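Local coordinates for PAC2 family protein (Mycobacterium tuberculosis, PDB 2WAM) that is of unknown function, a PAC2 family protein that represents a duplicated gene family in Actinobacteria, at residues H70-F75 and G217-L223; T248-A252 and V281-I285; N198-L202 and G231-V235; P56-S60 and T142-L146; A184-P190 and L302-D307. All coordinates share one frame; numbering follows the deposited sequence.

Contact 1: residues H70-F75 and G217-L223; sequences HALEGF and GSASNLL
His70 and Ser220 meet edge-on: OG of Ser220 lies near the imidazole plane, 3.0 Å from His70 ND1, in a hydrogen bond that either group could donate. This is alpha/beta packing, helix 219-229 lying on strand 67-73 of the mixed sheet; segments 219-223 and 70-73 run at 149° to each other. Leu223 approaches the same imidazole from the opposite direction and sets CD2 over the middle of one face, a CH-pi contact of 3.8 Å to the His70 ring centroid. A polar partner at the rim and a methyl on the face together help to fix the turn of the ring. Leu72 also points at the helix, its CD1 4.2 Å from Ala219 CB. Past the strand end, Phe75 throws its ring back from the main-chain N (chi1 176°), so that Ser218 CB stands over the ring centre at 3.4 Å from the Phe75 centroid. Ser218 is the N-cap of the helix, and its OG accepts from Asn221 N at 3.1 Å. Arg113 of the second subunit packs on both Phe75 and Ser218, placing this corner at a subunit interface. Between strand and helix one water accepts from Leu72 N at 2.8 Å and lies 2.7 Å from Ser220 OG.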
# COMPACT_ATOMS: atom_id res chain seq x y z
N HIS A 70 11.43 21.42 -18.68
CA HIS A 70 11.75 21.10 -17.28
C HIS A 70 12.79 22.05 -16.69
O HIS A 70 13.85 22.30 -17.28
CB HIS A 70 12.10 19.61 -17.04
CG HIS A 70 13.17 19.06 -17.94
ND1 HIS A 70 14.41 18.68 -17.47
CD2 HIS A 70 13.18 18.78 -19.26
CE1 HIS A 70 15.14 18.21 -18.47
NE2 HIS A 70 14.41 18.26 -19.57
N ALA A 71 12.45 22.58 -15.51
CA ALA A 71 13.29 23.55 -14.82
C ALA A 71 13.36 23.24 -13.33
O ALA A 71 12.45 23.58 -12.58
CB ALA A 71 12.74 24.96 -15.04
N LEU A 72 14.45 22.61 -12.92
CA LEU A 72 14.60 22.14 -11.54
C LEU A 72 15.78 22.80 -10.80
O LEU A 72 16.87 22.95 -11.35
CB LEU A 72 14.70 20.61 -11.51
CG LEU A 72 13.58 19.83 -12.21
CD1 LEU A 72 13.82 18.33 -12.18
CD2 LEU A 72 12.22 20.16 -11.60
N GLU A 73 15.53 23.19 -9.56
CA GLU A 73 16.53 23.89 -8.76
C GLU A 73 17.16 22.96 -7.74
O GLU A 73 16.47 22.11 -7.17
CB GLU A 73 15.89 25.06 -8.02
CG GLU A 73 14.85 25.79 -8.82
CD GLU A 73 14.01 26.70 -7.95
OE1 GLU A 73 14.50 27.10 -6.87
OE2 GLU A 73 12.87 27.01 -8.35
N GLY A 74 18.45 23.13 -7.49
CA GLY A 74 19.15 22.31 -6.52
C GLY A 74 20.40 21.65 -7.07
O GLY A 74 21.25 21.19 -6.31
N PHE A 75 20.53 21.62 -8.39
CA PHE A 75 21.71 21.06 -9.04
C PHE A 75 22.78 22.13 -9.24
O PHE A 75 23.77 22.16 -8.52
CB PHE A 75 21.33 20.44 -10.39
CG PHE A 75 22.51 19.92 -11.17
CD1 PHE A 75 22.61 20.17 -12.53
CD2 PHE A 75 23.50 19.18 -10.55
CE1 PHE A 75 23.68 19.69 -13.25
CE2 PHE A 75 24.58 18.70 -11.26
CZ PHE A 75 24.67 18.96 -12.61
N GLY A 217 25.56 13.51 -12.32
CA GLY A 217 24.23 13.54 -12.89
C GLY A 217 23.28 14.42 -12.11
O GLY A 217 23.50 14.69 -10.92
N SER A 218 22.24 14.88 -12.78
CA SER A 218 21.16 15.62 -12.15
C SER A 218 19.80 15.04 -12.57
O SER A 218 19.69 14.38 -13.60
CB SER A 218 21.25 17.11 -12.50
OG SER A 218 20.96 17.34 -13.87
N ALA A 219 18.76 15.29 -11.79
CA ALA A 219 17.44 14.78 -12.14
C ALA A 219 17.02 15.23 -13.54
O ALA A 219 16.48 14.43 -14.31
CB ALA A 219 16.40 15.19 -11.11
N SER A 220 17.28 16.49 -13.87
CA SER A 220 16.97 17.02 -15.21
C SER A 220 17.77 16.31 -16.28
O SER A 220 17.23 15.89 -17.30
CB SER A 220 17.21 18.53 -15.29
OG SER A 220 16.02 19.26 -15.06
N ASN A 221 19.08 16.16 -16.07
CA ASN A 221 19.90 15.47 -17.05
C ASN A 221 19.51 14.01 -17.20
O ASN A 221 19.41 13.49 -18.32
CB ASN A 221 21.38 15.58 -16.71
CG ASN A 221 21.95 16.94 -17.00
OD1 ASN A 221 21.38 17.73 -17.77
ND2 ASN A 221 23.09 17.24 -16.37
N LEU A 222 19.31 13.34 -16.08
CA LEU A 222 18.93 11.94 -16.12
C LEU A 222 17.56 11.78 -16.78
O LEU A 222 17.33 10.81 -17.49
CB LEU A 222 18.96 11.31 -14.73
CG LEU A 222 18.93 9.78 -14.69
CD1 LEU A 222 20.10 9.18 -15.46
CD2 LEU A 222 18.92 9.27 -13.26
N LEU A 223 16.68 12.75 -16.58
CA LEU A 223 15.36 12.72 -17.21
C LEU A 223 15.53 12.78 -18.72
O LEU A 223 14.94 11.99 -19.46
CB LEU A 223 14.50 13.88 -16.75
CG LEU A 223 13.19 14.09 -17.53
CD1 LEU A 223 12.23 12.90 -17.35
CD2 LEU A 223 12.54 15.39 -17.09
O HOH W 1 16.51 21.93 -14.74

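Contact 2: residues T248-A252 and V281-I285; sequences TDYPA and VQAKI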
# COMPACT_ATOMS: atom_id res chain seq x y z
N THR A 248 23.70 35.37 -7.09
CA THR A 248 22.81 36.52 -7.18
C THR A 248 21.76 36.28 -8.26
O THR A 248 21.90 35.40 -9.10
CB THR A 248 23.57 37.77 -7.62
OG1 THR A 248 23.59 37.81 -9.05
CG2 THR A 248 25.01 37.72 -7.13
N ASP A 249 20.70 37.08 -8.26
CA ASP A 249 19.75 37.06 -9.36
C ASP A 249 20.36 37.67 -10.59
O ASP A 249 20.81 38.82 -10.57
CB ASP A 249 18.50 37.87 -9.00
CG ASP A 249 17.56 37.14 -8.08
OD1 ASP A 249 16.70 37.82 -7.49
OD2 ASP A 249 17.67 35.91 -7.95
N TYR A 250 20.36 36.92 -11.69
CA TYR A 250 20.83 37.45 -12.96
C TYR A 250 19.82 37.13 -14.06
O TYR A 250 20.01 36.18 -14.82
CB TYR A 250 22.22 36.89 -13.30
CG TYR A 250 22.94 37.67 -14.39
CD1 TYR A 250 23.23 39.02 -14.23
CD2 TYR A 250 23.32 37.04 -15.56
CE1 TYR A 250 23.88 39.72 -15.23
CE2 TYR A 250 23.97 37.74 -16.56
CZ TYR A 250 24.24 39.07 -16.39
OH TYR A 250 24.89 39.76 -17.40
N PRO A 251 18.75 37.93 -14.13
CA PRO A 251 17.62 37.72 -15.06
C PRO A 251 18.04 37.57 -16.53
O PRO A 251 17.36 36.90 -17.30
CB PRO A 251 16.75 38.97 -14.87
CG PRO A 251 17.12 39.47 -13.49
CD PRO A 251 18.56 39.12 -13.28
N ALA A 252 19.14 38.21 -16.91
CA ALA A 252 19.66 38.09 -18.27
C ALA A 252 19.82 36.63 -18.66
O ALA A 252 19.48 36.24 -19.78
CB ALA A 252 20.99 38.82 -18.40
N VAL A 281 19.26 45.01 -13.53
CA VAL A 281 20.33 44.29 -12.85
C VAL A 281 21.68 44.48 -13.53
O VAL A 281 22.69 44.72 -12.87
CB VAL A 281 20.02 42.78 -12.75
CG1 VAL A 281 21.31 41.97 -12.51
CG2 VAL A 281 18.98 42.53 -11.66
N GLN A 282 21.69 44.38 -14.85
CA GLN A 282 22.90 44.65 -15.62
C GLN A 282 23.49 46.03 -15.29
O GLN A 282 24.69 46.18 -15.11
CB GLN A 282 22.59 44.54 -17.12
CG GLN A 282 23.78 44.75 -18.04
CD GLN A 282 24.61 43.49 -18.22
OE1 GLN A 282 24.27 42.43 -17.70
NE2 GLN A 282 25.71 43.61 -18.96
N ALA A 283 22.64 47.05 -15.20
CA ALA A 283 23.13 48.39 -14.92
C ALA A 283 23.67 48.53 -13.50
O ALA A 283 24.58 49.33 -13.26
CB ALA A 283 22.06 49.44 -15.18
N LYS A 284 23.11 47.77 -12.55
CA LYS A 284 23.60 47.79 -11.17
C LYS A 284 24.98 47.15 -11.06
O LYS A 284 25.84 47.61 -10.31
CB LYS A 284 22.62 47.09 -10.24
CG LYS A 284 21.27 47.79 -10.13
CD LYS A 284 21.20 48.75 -8.94
CE LYS A 284 19.76 49.19 -8.67
NZ LYS A 284 18.77 48.09 -8.85
N ILE A 285 25.19 46.09 -11.84
CA ILE A 285 26.48 45.41 -11.87
C ILE A 285 27.59 46.28 -12.47
O ILE A 285 28.72 46.25 -11.99
CB ILE A 285 26.40 44.08 -12.64
CG1 ILE A 285 25.40 43.15 -11.97
CG2 ILE A 285 27.76 43.40 -12.71
CD1 ILE A 285 25.23 41.87 -12.69
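Tyr250 reaches helix 272-289 with its hydroxyl, which donates to Gln282 OE1 over 2.8 Å from OH. The donor lies in the carbonyl plane of the Gln282 amide at a C=O...donor angle of 145°, while ring and amide planes are turned 42° apart. Gln282 bends at chi2 (83°) to bring its amide round to the tyrosine. Nearer the backbone the contact turns apolar. Ile285 comes in at about a right angle to Tyr250, its CD1 3.6 Å from CE1 of the ring, and Val281 divides its two methyls, CG1 lying 3.9 Å from Tyr250 CD1 and CG2 3.8 Å from Pro251 CD. The next residue but one, Ala252, lays its CB over one face of the tyrosine ring, toward the rim. Further out, His187 and Leu245 pack on both Tyr250 and Ile285, and the preceding Asp249 is tied to Arg83 by a salt bridge and to His80 by a hydrogen bond. The packing joins the start of helix 251-265 to the middle of helix 272-289. Since Gln282 NE2 also bonds the carbonyl oxygen of His187, which can only accept, both ends of the amide are used, and its orientation follows from its partners.

Contact 3: residues N198-L202 and G231-V235; sequences NNREL and GHEVV
Asn198 grips the backbone of 232-234 with both ends of its amide, and here the contact is firm. OD1 of Asn198 accepts from Val234 N at 3.0 Å along a nearly straight N-H (177°), although the donor stands above the carbonyl plane, while ND2 of Asn198 donates to His232 O, also at 3.0 Å. The side chain reaches them because its CG is folded between N and the carbonyl carbon (chi1 69°). A weak bond of 3.4 Å from Asn198 N to Val234 O adds a third tie, as if to prolong the pairing of strands 193-197 and 234-242. The other half is slacker. Asn199 ND2 offers Glu233 OE1 only a weak bond of 3.3 Å, and Leu202 lays CD1 against the Glu233 carboxylate carbon, CD, at 3.5 Å. The other oxygen, OE2, is bonded by Gln174 NE2. Asn199 OD1 closes an Asx turn by accepting from Glu201 N, and on the exposed side beyond it Arg200 makes a salt bridge to Asp121 of the second subunit. Helix 219-229 ends just before this point in a Schellman motif with Gly231 at C-prime, its Ala228 touching Asn198, and strand 234-242 then runs between strands 174-183 and 193-197.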
# COMPACT_ATOMS: atom_id res chain seq x y z
N ASN A 198 19.47 14.85 -28.68
CA ASN A 198 19.65 13.58 -29.37
C ASN A 198 19.24 13.74 -30.82
O ASN A 198 19.07 12.76 -31.54
CB ASN A 198 18.91 12.42 -28.68
CG ASN A 198 17.41 12.53 -28.77
OD1 ASN A 198 16.86 13.62 -28.93
ND2 ASN A 198 16.73 11.40 -28.66
N ASN A 199 19.09 14.99 -31.24
CA ASN A 199 18.88 15.31 -32.65
C ASN A 199 19.69 16.54 -33.05
O ASN A 199 19.34 17.67 -32.71
CB ASN A 199 17.40 15.53 -32.94
CG ASN A 199 17.17 16.10 -34.32
OD1 ASN A 199 18.10 16.23 -35.12
ND2 ASN A 199 15.92 16.44 -34.62
N ARG A 200 20.77 16.32 -33.80
CA ARG A 200 21.71 17.38 -34.12
C ARG A 200 21.10 18.57 -34.85
O ARG A 200 21.58 19.70 -34.72
CB ARG A 200 22.92 16.83 -34.88
CG ARG A 200 23.90 16.11 -33.97
CD ARG A 200 25.13 15.61 -34.71
NE ARG A 200 25.77 14.53 -33.97
CZ ARG A 200 26.78 14.69 -33.12
NH1 ARG A 200 27.28 15.90 -32.91
NH2 ARG A 200 27.29 13.64 -32.48
N GLU A 201 20.04 18.33 -35.62
CA GLU A 201 19.40 19.41 -36.36
C GLU A 201 18.87 20.48 -35.42
O GLU A 201 18.83 21.66 -35.76
CB GLU A 201 18.28 18.88 -37.25
CG GLU A 201 18.77 17.99 -38.39
CD GLU A 201 17.68 17.62 -39.38
OE1 GLU A 201 16.61 18.28 -39.35
OE2 GLU A 201 17.88 16.68 -40.17
N LEU A 202 18.49 20.05 -34.22
CA LEU A 202 17.91 20.93 -33.21
C LEU A 202 18.93 21.89 -32.59
O LEU A 202 18.56 22.84 -31.91
CB LEU A 202 17.26 20.10 -32.12
CG LEU A 202 16.01 19.37 -32.59
CD1 LEU A 202 15.44 18.53 -31.45
CD2 LEU A 202 15.00 20.38 -33.09
N GLY A 231 13.33 6.74 -27.01
CA GLY A 231 13.00 7.27 -28.33
C GLY A 231 12.31 8.62 -28.35
O GLY A 231 11.77 9.02 -29.38
N HIS A 232 12.32 9.33 -27.23
CA HIS A 232 11.75 10.67 -27.19
C HIS A 232 12.75 11.70 -27.69
O HIS A 232 13.97 11.52 -27.52
CB HIS A 232 11.30 11.01 -25.78
CG HIS A 232 10.13 10.22 -25.32
ND1 HIS A 232 8.82 10.60 -25.58
CD2 HIS A 232 10.05 9.07 -24.61
CE1 HIS A 232 8.00 9.72 -25.05
NE2 HIS A 232 8.72 8.78 -24.46
N GLU A 233 12.25 12.77 -28.29
CA GLU A 233 13.11 13.86 -28.73
C GLU A 233 13.42 14.80 -27.58
O GLU A 233 12.52 15.34 -26.96
CB GLU A 233 12.47 14.65 -29.87
CG GLU A 233 13.44 15.62 -30.54
CD GLU A 233 12.83 16.29 -31.76
OE1 GLU A 233 13.16 15.86 -32.89
OE2 GLU A 233 12.03 17.24 -31.60
N VAL A 234 14.70 14.99 -27.29
CA VAL A 234 15.09 15.82 -26.17
C VAL A 234 16.10 16.88 -26.57
O VAL A 234 16.88 16.69 -27.51
CB VAL A 234 15.70 14.97 -25.03
CG1 VAL A 234 14.75 13.84 -24.61
CG2 VAL A 234 17.09 14.42 -25.44
N VAL A 235 16.10 17.99 -25.85
CA VAL A 235 17.09 19.03 -26.04
C VAL A 235 17.27 19.78 -24.72
O VAL A 235 16.38 19.79 -23.87
CB VAL A 235 16.74 19.96 -27.25
CG1 VAL A 235 15.29 20.33 -27.26
CG2 VAL A 235 17.61 21.19 -27.25

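Contact 4: residues P56-S60 and T142-L146; sequences PQLSS and TPFLL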
# COMPACT_ATOMS: atom_id res chain seq x y z
N PRO A 56 -6.21 20.17 -19.23
CA PRO A 56 -6.68 20.99 -20.34
C PRO A 56 -6.38 20.31 -21.67
O PRO A 56 -5.70 19.28 -21.70
CB PRO A 56 -5.82 22.26 -20.23
CG PRO A 56 -5.17 22.21 -18.88
CD PRO A 56 -5.03 20.76 -18.57
N GLN A 57 -6.89 20.87 -22.76
CA GLN A 57 -6.49 20.43 -24.09
C GLN A 57 -5.03 20.82 -24.29
O GLN A 57 -4.65 21.96 -24.00
CB GLN A 57 -7.37 21.11 -25.15
CG GLN A 57 -7.01 20.76 -26.59
CD GLN A 57 -7.12 19.28 -26.86
OE1 GLN A 57 -6.32 18.70 -27.60
NE2 GLN A 57 -8.11 18.64 -26.24
N LEU A 58 -4.20 19.89 -24.75
CA LEU A 58 -2.78 20.18 -24.91
C LEU A 58 -2.30 20.12 -26.36
O LEU A 58 -1.11 20.28 -26.64
CB LEU A 58 -1.94 19.26 -24.04
CG LEU A 58 -2.14 19.51 -22.55
CD1 LEU A 58 -1.46 18.44 -21.72
CD2 LEU A 58 -1.64 20.89 -22.20
N SER A 59 -3.23 19.90 -27.27
CA SER A 59 -2.88 19.78 -28.67
C SER A 59 -2.97 21.13 -29.37
O SER A 59 -3.82 21.96 -29.04
CB SER A 59 -3.80 18.77 -29.35
OG SER A 59 -3.12 18.13 -30.41
N SER A 60 -2.07 21.36 -30.33
CA SER A 60 -2.05 22.62 -31.06
C SER A 60 -3.17 22.63 -32.08
O SER A 60 -3.77 21.59 -32.37
CB SER A 60 -0.71 22.82 -31.78
OG SER A 60 0.39 22.75 -30.90
N THR A 142 -0.90 28.53 -28.04
CA THR A 142 -0.32 27.20 -28.14
C THR A 142 -0.04 26.64 -26.76
O THR A 142 0.71 27.25 -25.98
CB THR A 142 1.03 27.22 -28.85
OG1 THR A 142 0.94 28.00 -30.04
CG2 THR A 142 1.44 25.81 -29.17
N PRO A 143 -0.63 25.47 -26.44
CA PRO A 143 -0.42 24.83 -25.12
C PRO A 143 0.98 24.24 -25.00
O PRO A 143 1.54 23.77 -25.98
CB PRO A 143 -1.46 23.69 -25.10
CG PRO A 143 -2.43 24.05 -26.20
CD PRO A 143 -1.64 24.77 -27.24
N PHE A 144 1.55 24.30 -23.80
CA PHE A 144 2.77 23.57 -23.53
C PHE A 144 2.86 23.21 -22.06
O PHE A 144 2.10 23.73 -21.25
CB PHE A 144 4.03 24.30 -24.04
CG PHE A 144 4.34 25.60 -23.33
CD1 PHE A 144 5.31 25.66 -22.35
CD2 PHE A 144 3.68 26.77 -23.69
CE1 PHE A 144 5.61 26.86 -21.72
CE2 PHE A 144 3.98 27.98 -23.05
CZ PHE A 144 4.94 28.02 -22.07
N LEU A 145 3.77 22.29 -21.73
CA LEU A 145 3.93 21.85 -20.35
C LEU A 145 5.20 22.40 -19.71
O LEU A 145 6.23 22.60 -20.37
CB LEU A 145 3.91 20.32 -20.27
CG LEU A 145 2.59 19.65 -20.68
CD1 LEU A 145 2.72 18.14 -20.68
CD2 LEU A 145 1.48 20.11 -19.75
N LEU A 146 5.12 22.65 -18.41
CA LEU A 146 6.27 23.11 -17.64
C LEU A 146 6.38 22.26 -16.39
O LEU A 146 5.45 22.23 -15.60
CB LEU A 146 6.11 24.58 -17.21
CG LEU A 146 7.18 25.09 -16.23
CD1 LEU A 146 8.58 25.05 -16.84
CD2 LEU A 146 6.88 26.49 -15.73
O HOH W 2 0.53 22.15 -27.82
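The puckered ring of Pro143 has the backbone of loop 56-60 alongside CB and CG: CB meets Leu58 CA at 3.8 Å, and CG is approached by two backbone carbonyl oxygens, Gln57 O and Ser59 O. Next in the chain, Phe144 starts its side chain away from the loop, and its ring has Thr142 O in plane at the edge and Leu136 and Leu267 as packing partners. The motif is a loop laid across the start of a strand in the mixed sheet of this alpha/beta fold, where strand 143-148 lies between antiparallel 131-137 and parallel 67-73. Leu58 carries the apolar part. Its CG stands beside the backbone N, away from the carbonyl carbon (chi1 -66°), which takes the fork toward the strand: CD2 of Leu58 reaches Pro143 CB at 4.0 Å and CD1 meets Leu145 CD2 at 3.9 Å, the two leucines crossing at about a right angle. Leu170 packs on both of them. At the other end Thr142 CG2 lies 3.7 Å from OG of Ser60, a poorly ordered residue. The polar link between the segments runs through one water, which donates to Leu58 O at 2.8 Å and to Pro143 O at 2.7 Å and accepts from Ser60 OG at 3.1 Å.

Contact 5: residues A184-P190 and L302-D307; sequences AVPHTRP and LERQYD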
# COMPACT_ATOMS: atom_id res chain seq x y z
N ALA A 184 34.16 31.27 -16.40
CA ALA A 184 35.00 32.45 -16.46
C ALA A 184 34.63 33.29 -17.69
O ALA A 184 35.27 33.19 -18.73
CB ALA A 184 36.45 32.06 -16.49
N VAL A 185 33.58 34.10 -17.56
CA VAL A 185 33.12 34.99 -18.63
C VAL A 185 32.62 36.30 -18.02
O VAL A 185 32.16 36.31 -16.89
CB VAL A 185 31.96 34.37 -19.47
CG1 VAL A 185 32.48 33.28 -20.41
CG2 VAL A 185 30.85 33.83 -18.57
N PRO A 186 32.72 37.40 -18.77
CA PRO A 186 32.30 38.70 -18.23
C PRO A 186 30.81 38.92 -18.44
O PRO A 186 30.25 38.43 -19.42
CB PRO A 186 33.06 39.71 -19.10
CG PRO A 186 33.75 38.90 -20.19
CD PRO A 186 33.20 37.52 -20.16
N HIS A 187 30.17 39.66 -17.55
CA HIS A 187 28.78 40.02 -17.75
C HIS A 187 28.64 41.02 -18.89
O HIS A 187 27.52 41.40 -19.27
CB HIS A 187 28.18 40.61 -16.46
CG HIS A 187 28.66 41.99 -16.16
ND1 HIS A 187 29.80 42.24 -15.43
CD2 HIS A 187 28.15 43.20 -16.50
CE1 HIS A 187 29.97 43.55 -15.33
NE2 HIS A 187 28.99 44.15 -15.97
N THR A 188 29.77 41.45 -19.44
CA THR A 188 29.81 42.51 -20.46
C THR A 188 29.95 41.97 -21.87
O THR A 188 30.17 42.73 -22.81
CB THR A 188 30.98 43.47 -20.23
OG1 THR A 188 32.17 42.71 -19.99
CG2 THR A 188 30.71 44.38 -19.04
N ARG A 189 29.82 40.66 -22.02
CA ARG A 189 29.87 40.04 -23.33
C ARG A 189 28.66 39.14 -23.54
O ARG A 189 28.06 38.69 -22.58
CB ARG A 189 31.15 39.23 -23.46
CG ARG A 189 32.40 40.07 -23.35
CD ARG A 189 32.52 41.03 -24.52
NE ARG A 189 33.84 41.65 -24.53
CZ ARG A 189 34.13 42.83 -23.98
NH1 ARG A 189 33.19 43.54 -23.37
NH2 ARG A 189 35.37 43.30 -24.05
N PRO A 190 28.32 38.89 -24.81
CA PRO A 190 27.14 38.08 -25.14
C PRO A 190 27.07 36.79 -24.32
O PRO A 190 28.09 36.11 -24.11
CB PRO A 190 27.33 37.77 -26.62
CG PRO A 190 28.13 38.91 -27.13
CD PRO A 190 29.06 39.29 -26.02
N LEU A 302 38.77 39.16 -17.89
CA LEU A 302 37.83 38.21 -18.49
C LEU A 302 37.44 38.62 -19.91
O LEU A 302 37.41 37.80 -20.83
CB LEU A 302 36.58 38.06 -17.63
CG LEU A 302 36.64 37.25 -16.34
CD1 LEU A 302 35.43 37.56 -15.47
CD2 LEU A 302 36.74 35.77 -16.66
N GLU A 303 37.12 39.90 -20.08
CA GLU A 303 36.76 40.39 -21.40
C GLU A 303 37.85 40.04 -22.41
O GLU A 303 37.58 39.64 -23.54
CB GLU A 303 36.53 41.91 -21.36
CG GLU A 303 35.49 42.35 -20.36
CD GLU A 303 35.30 43.85 -20.36
OE1 GLU A 303 36.26 44.56 -20.72
OE2 GLU A 303 34.21 44.32 -19.99
N ARG A 304 39.10 40.17 -21.97
CA ARG A 304 40.23 39.84 -22.82
C ARG A 304 40.20 38.37 -23.25
O ARG A 304 40.19 38.07 -24.44
CB ARG A 304 41.56 40.22 -22.15
CG ARG A 304 41.90 41.71 -22.29
CD ARG A 304 43.19 42.09 -21.59
NE ARG A 304 42.97 42.79 -20.32
CZ ARG A 304 43.53 42.43 -19.16
NH1 ARG A 304 44.34 41.38 -19.10
NH2 ARG A 304 43.27 43.12 -18.06
N GLN A 305 40.16 37.46 -22.27
CA GLN A 305 40.09 36.03 -22.56
C GLN A 305 38.93 35.70 -23.50
O GLN A 305 39.09 34.90 -24.43
CB GLN A 305 39.90 35.23 -21.27
CG GLN A 305 41.06 35.31 -20.30
CD GLN A 305 40.85 34.43 -19.07
OE1 GLN A 305 39.76 34.41 -18.48
NE2 GLN A 305 41.89 33.70 -18.69
N TYR A 306 37.78 36.31 -23.24
CA TYR A 306 36.57 36.01 -23.99
C TYR A 306 36.68 36.43 -25.45
O TYR A 306 36.34 35.65 -26.34
CB TYR A 306 35.35 36.67 -23.32
CG TYR A 306 34.03 36.46 -24.03
CD1 TYR A 306 33.26 35.33 -23.78
CD2 TYR A 306 33.56 37.38 -24.95
CE1 TYR A 306 32.04 35.14 -24.42
CE2 TYR A 306 32.35 37.19 -25.60
CZ TYR A 306 31.59 36.07 -25.34
OH TYR A 306 30.38 35.89 -25.99
N ASP A 307 37.16 37.64 -25.69
CA ASP A 307 37.36 38.11 -27.06
C ASP A 307 38.35 37.22 -27.81
O ASP A 307 38.17 36.92 -28.99
CB ASP A 307 37.82 39.57 -27.07
CG ASP A 307 36.77 40.51 -26.51
OD1 ASP A 307 35.57 40.31 -26.80
OD2 ASP A 307 37.14 41.45 -25.76
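Pro186 to Arg189 make a type I beta turn set against helix 293-315, with CA of Pro186 5.6 Å from CA of Leu302. Arg189 bends at chi2 (-66°) and carries its guanidinium to the helix, where it takes Asp307 side-on: NE goes to Asp307 OD1 at 3.2 Å and NH2 to Asp307 OD2 at 3.1 Å, the latter on the syn lone pair. The two charged planes are nearly coplanar, 20° apart. Glu303 arrives differently, with CB over one face of the guanidinium. Its carboxylate is a second, long salt-bridge partner, 3.6 Å from Arg189 NH1 to Glu303 OE2, where no N-H points at the oxygen. That same OE2 is tied down by Thr188, whose OG1 donates to it over 2.6 Å on the anti side. Residues 184-190 connect strands 174-183 and 193-197, so this salt-bridge network fastens the loop between two strands of the sheet to helix 293-315. The stem of Arg189 lies over one face of the Tyr306 ring, though the closeness of this CH-pi contact is doubtful. Val185 CG1 touches Tyr306 CD1, its side chain oblique to the tyrosine, and Pro186 CD meets Tyr306 CB, the two side chains at about a right angle. Pro186 also reaches back, CG 3.9 Å from Leu302 CB, and Leu302 CD2 lies 3.7 Å from Ala184 CB. His187 makes no contact with 302-307; its ring is bonded to Tyr244 and Asp286. NH1 of Arg189 donates to Thr188 O at 3.2 Å.

How the contacts relate
Contact 1 is the buried one, about 8 Å from chain centre to contact centre, while contact 3 is at the surface and contacts 2, 4 and 5 are only partly buried. Contacts 1, 3 and 4 all reach the mixed sheet: contacts 1 and 4 through neighbouring strands 67-73 and 143-148, contact 3 through strand 234-242, which follows the helix of contact 1. Contacts 2 and 5 meet at His187. Chemistry changes with place: ring packing and a His-Ser bond at contact 1, a tyrosine-amide bond beside apolar packing at contact 2, amide-to-backbone bonds at contact 3, mainly apolar packing at contact 4, and a charged network at contact 5, farthest from the centre.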